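Local coordinates for protein (thiaminase I) (Bacillus subtilis, PDB 3THI), which probably degrades thiamin as a transferase, displacing its thiazole ring from the pyrimidine methylene carbon in favour of a nucleophilic base, at residues S136-I139 and P140-N144; R193-I196 and N197-G200. One frame throughout, in Å; residues are numbered along the deposited sequence.

Both contacts are local and follow one another along the chain, so they neither nest nor cross. From the N-terminal side, contact 1 comes first, turning the surface loop that runs from helix 124-131 to strand 147-149. The chain then continues through helix 154-169 before contact 2 forms the last turns of helix 186-199, which lie against helix 124-131 and strand 147-149, the two elements that the loop of contact 1 connects. Their centres lie about 13 Å apart, and they meet where Glu137 OE2 packs 3.3 Å from Gly200 CA. Nearby, Glu137 OE1 accepts a hydrogen bond from Lys202 N, at the start of helix 201-205.

Contact 1: S136-I139 and P140-N144; sequences SEQI and PPPQN
Gln138 and Pro142 face each other across a tight bend, the amide of the glutamine lying against the proline ring. Gln138 NE2 comes closest, 3.5 Å from Pro142 CG, and CD of the same amide is 3.7 Å from that ring carbon; Pro142 offers a rigid apolar surface that needs no polar partner. The first torsion aims the glutamine there: CG sits between the backbone N and the carbonyl carbon (chi1 64°), and the extended chain beyond CG carries the amide to the ring.

Hydrogen bonds fix the rotation of the amide. NE2 donates to Ser136 OG at 2.5 Å, with the hydroxyl oxygen exactly in the amide plane, and Gln138 N adds a weak bond to the same oxygen. Ser136, short and polar, can therefore receive both the backbone and the side chain of the residue two places on. At the other end of the amide a water donates to Gln138 OE1 at 2.9 Å and to Pro140 O, joining the two limbs of the bend.

The bend itself is a type VIb turn over Gln138 to Pro141, built on a cis peptide between Ile139 and Pro140 whose CA atoms are only 3.0 Å apart. A turn of this type has no i to i+3 hydrogen bond of its own, and Pro141 has no N-H to offer one. From there Pro141 and Pro142 continue in polyproline II conformation.

On the outer side of the bend Ile139 and Pro140 turn away from the glutamine and rest on Trp219 of helix 215-222. With an alanine here instead of Pro140, the cis peptide would probably lose its main support and Trp219 part of its cover, setting the turn free to open. Farther along, Pro141 O accepts a hydrogen bond from Ser224 OG.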
loop_
_atom_site.group_PDB
_atom_site.type_symbol
_atom_site.label_atom_id
_atom_site.label_comp_id
_atom_site.label_asym_id
_atom_site.label_seq_id
_atom_site.Cartn_x
_atom_site.Cartn_y
_atom_site.Cartn_z
ATOM N N SER A 136 10.207 25.862 -7.522
ATOM C CA SER A 136 10.951 26.014 -6.281
ATOM C C SER A 136 11.377 24.669 -5.736
ATOM O O SER A 136 10.626 23.700 -5.801
ATOM C CB SER A 136 10.108 26.730 -5.232
ATOM O OG SER A 136 10.906 26.998 -4.090
ATOM N N GLU A 137 12.577 24.621 -5.180
ATOM C CA GLU A 137 13.105 23.387 -4.618
ATOM C C GLU A 137 12.938 23.320 -3.109
ATOM O O GLU A 137 13.333 22.347 -2.482
ATOM C CB GLU A 137 14.581 23.243 -4.986
ATOM C CG GLU A 137 14.802 22.712 -6.385
ATOM C CD GLU A 137 14.319 21.287 -6.545
ATOM O OE1 GLU A 137 15.047 20.373 -6.130
ATOM O OE2 GLU A 137 13.217 21.074 -7.084
ATOM N N GLN A 138 12.329 24.352 -2.536
ATOM C CA GLN A 138 12.122 24.441 -1.099
ATOM C C GLN A 138 11.250 23.308 -0.570
ATOM O O GLN A 138 10.354 22.823 -1.263
ATOM C CB GLN A 138 11.492 25.785 -0.757
ATOM C CG GLN A 138 10.109 25.993 -1.341
ATOM C CD GLN A 138 9.611 27.408 -1.152
ATOM O OE1 GLN A 138 9.081 27.766 -0.097
ATOM N NE2 GLN A 138 9.777 28.223 -2.176
ATOM N N ILE A 139 11.525 22.891 0.660
ATOM C CA ILE A 139 10.781 21.816 1.306
ATOM C C ILE A 139 10.080 22.391 2.550
ATOM O O ILE A 139 10.732 22.743 3.532
ATOM C CB ILE A 139 11.742 20.672 1.739
ATOM C CG1 ILE A 139 12.649 20.247 0.578
ATOM C CG2 ILE A 139 10.957 19.467 2.218
ATOM C CD1 ILE A 139 13.813 19.412 1.025
ATOM N N PRO A 140 8.739 22.409 2.561
ATOM C CA PRO A 140 7.820 21.933 1.525
ATOM C C PRO A 140 7.520 22.996 0.474
ATOM O O PRO A 140 8.001 24.118 0.572
ATOM C CB PRO A 140 6.569 21.614 2.334
ATOM C CG PRO A 140 6.545 22.748 3.308
ATOM C CD PRO A 140 7.988 22.831 3.761
ATOM N N PRO A 141 6.754 22.633 -0.571
ATOM C CA PRO A 141 6.381 23.562 -1.641
ATOM C C PRO A 141 5.653 24.773 -1.066
ATOM O O PRO A 141 5.161 24.735 0.068
ATOM C CB PRO A 141 5.433 22.716 -2.497
ATOM C CG PRO A 141 6.028 21.374 -2.404
ATOM C CD PRO A 141 6.386 21.250 -0.939
ATOM N N PRO A 142 5.604 25.880 -1.822
ATOM C CA PRO A 142 4.906 27.050 -1.298
ATOM C C PRO A 142 3.427 26.727 -1.150
ATOM O O PRO A 142 2.913 25.778 -1.754
ATOM C CB PRO A 142 5.115 28.100 -2.400
ATOM C CG PRO A 142 6.398 27.694 -3.028
ATOM C CD PRO A 142 6.236 26.192 -3.117
ATOM N N GLN A 143 2.754 27.533 -0.343
ATOM C CA GLN A 143 1.331 27.395 -0.102
ATOM C C GLN A 143 0.557 27.324 -1.422
ATOM O O GLN A 143 0.795 28.120 -2.329
ATOM C CB GLN A 143 0.867 28.598 0.723
ATOM C CG GLN A 143 -0.620 28.660 0.974
ATOM C CD GLN A 143 -0.928 29.329 2.283
ATOM O OE1 GLN A 143 -0.796 28.717 3.344
ATOM N NE2 GLN A 143 -1.307 30.598 2.226
ATOM N N ASN A 144 -0.329 26.335 -1.532
ATOM C CA ASN A 144 -1.163 26.135 -2.721
ATOM C C ASN A 144 -0.423 26.123 -4.077
ATOM O O ASN A 144 -0.978 26.499 -5.106
ATOM C CB ASN A 144 -2.295 27.173 -2.736
ATOM C CG ASN A 144 -3.473 26.735 -3.576
ATOM O OD1 ASN A 144 -3.725 25.540 -3.732
ATOM N ND2 ASN A 144 -4.213 27.698 -4.113
HETATM O O HOH W 1 9.101 25.838 2.069
#

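Contact 2: R193-I196 and N197-G200; sequences RLLI and NMAG
Asn197 N donates to Arg193 O at 2.7 Å, and Gly200 N donates to Ile196 O at the same 2.7 Å; these are the shortest of four successive i to i+4 bonds that make the last turns of helix 186-199. Between them, Met198 N reaches Leu194 O at 2.9 Å and Ala199 N reaches Leu195 O at 3.0 Å. Gly200 then leaves helical geometry with a positive phi of 103°, which suits glycine because a beta carbon would be jammed against the carbonyl oxygen of Ala199. It also serves as N-cap residue of helix 201-205.

The polar side chains tie the helix to its neighbours: Asn197, beside Tyr128, donates through ND2 to Thr133 OG1 just after helix 124-131, and the exposed Arg193 reaches Ala360 O with NE. On the apolar side, the flexible Met198 bends at its thioether (chi3 -93°), bringing CE to 3.8 Å from Leu194 CG and 4.2 Å from Leu195 CD2. Leu194 goes on to pack against Tyr125 and Tyr128, while Leu195 and Met198 meet Leu147 of strand 147-149. Small Ala199 fits close against Ile149 of that strand.

Chemically, then, the backbone bonds satisfy these four carbonyls from within the helix, so the side chains of Leu194, Leu195 and Met198 can be given over to the neighbouring helix and strand.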
loop_
_atom_site.group_PDB
_atom_site.type_symbol
_atom_site.label_atom_id
_atom_site.label_comp_id
_atom_site.label_asym_id
_atom_site.label_seq_id
_atom_site.Cartn_x
_atom_site.Cartn_y
_atom_site.Cartn_z
ATOM N N ARG A 193 9.163 11.495 -14.623
ATOM C CA ARG A 193 9.826 12.793 -14.675
ATOM C C ARG A 193 8.801 13.889 -14.546
ATOM O O ARG A 193 9.047 14.885 -13.877
ATOM C CB ARG A 193 10.569 12.993 -15.993
ATOM C CG ARG A 193 11.835 12.207 -16.084
ATOM C CD ARG A 193 12.586 12.511 -17.350
ATOM N NE ARG A 193 13.997 12.361 -17.065
ATOM C CZ ARG A 193 14.868 13.359 -17.081
ATOM N NH1 ARG A 193 14.468 14.583 -17.394
ATOM N NH2 ARG A 193 16.125 13.141 -16.724
ATOM N N LEU A 194 7.655 13.714 -15.204
ATOM C CA LEU A 194 6.594 14.711 -15.153
ATOM C C LEU A 194 6.186 14.952 -13.693
ATOM O O LEU A 194 5.984 16.095 -13.279
ATOM C CB LEU A 194 5.387 14.250 -15.966
ATOM C CG LEU A 194 4.335 15.340 -16.143
ATOM C CD1 LEU A 194 4.946 16.509 -16.893
ATOM C CD2 LEU A 194 3.128 14.803 -16.859
ATOM N N LEU A 195 6.107 13.865 -12.921
ATOM C CA LEU A 195 5.751 13.924 -11.510
ATOM C C LEU A 195 6.806 14.685 -10.723
ATOM O O LEU A 195 6.477 15.499 -9.867
ATOM C CB LEU A 195 5.626 12.519 -10.941
ATOM C CG LEU A 195 4.412 11.702 -11.336
ATOM C CD1 LEU A 195 4.630 10.267 -10.926
ATOM C CD2 LEU A 195 3.161 12.290 -10.693
ATOM N N ILE A 196 8.071 14.372 -10.989
ATOM C CA ILE A 196 9.195 15.027 -10.333
ATOM C C ILE A 196 9.191 16.504 -10.720
ATOM O O ILE A 196 9.417 17.386 -9.889
ATOM C CB ILE A 196 10.522 14.360 -10.753
ATOM C CG1 ILE A 196 10.609 12.960 -10.134
ATOM C CG2 ILE A 196 11.708 15.228 -10.371
ATOM C CD1 ILE A 196 11.680 12.064 -10.747
ATOM N N ASN A 197 8.889 16.760 -11.985
ATOM C CA ASN A 197 8.827 18.121 -12.491
ATOM C C ASN A 197 7.751 18.939 -11.759
ATOM O O ASN A 197 7.937 20.133 -11.477
ATOM C CB ASN A 197 8.534 18.104 -13.993
ATOM C CG ASN A 197 8.678 19.468 -14.618
ATOM O OD1 ASN A 197 9.754 20.075 -14.571
ATOM N ND2 ASN A 197 7.596 19.973 -15.178
ATOM N N MET A 198 6.627 18.294 -11.457
ATOM C CA MET A 198 5.530 18.962 -10.760
ATOM C C MET A 198 5.783 19.171 -9.263
ATOM O O MET A 198 5.394 20.193 -8.689
ATOM C CB MET A 198 4.218 18.188 -10.958
ATOM C CG MET A 198 3.726 18.172 -12.410
ATOM S SD MET A 198 2.044 17.544 -12.566
ATOM C CE MET A 198 2.349 15.743 -12.883
ATOM N N ALA A 199 6.462 18.205 -8.653
ATOM C CA ALA A 199 6.758 18.222 -7.224
ATOM C C ALA A 199 8.047 18.935 -6.834
ATOM O O ALA A 199 8.134 19.531 -5.756
ATOM C CB ALA A 199 6.785 16.792 -6.693
ATOM N N GLY A 200 9.031 18.892 -7.726
ATOM C CA GLY A 200 10.323 19.480 -7.430
ATOM C C GLY A 200 11.224 18.307 -7.090
ATOM O O GLY A 200 10.778 17.338 -6.474
#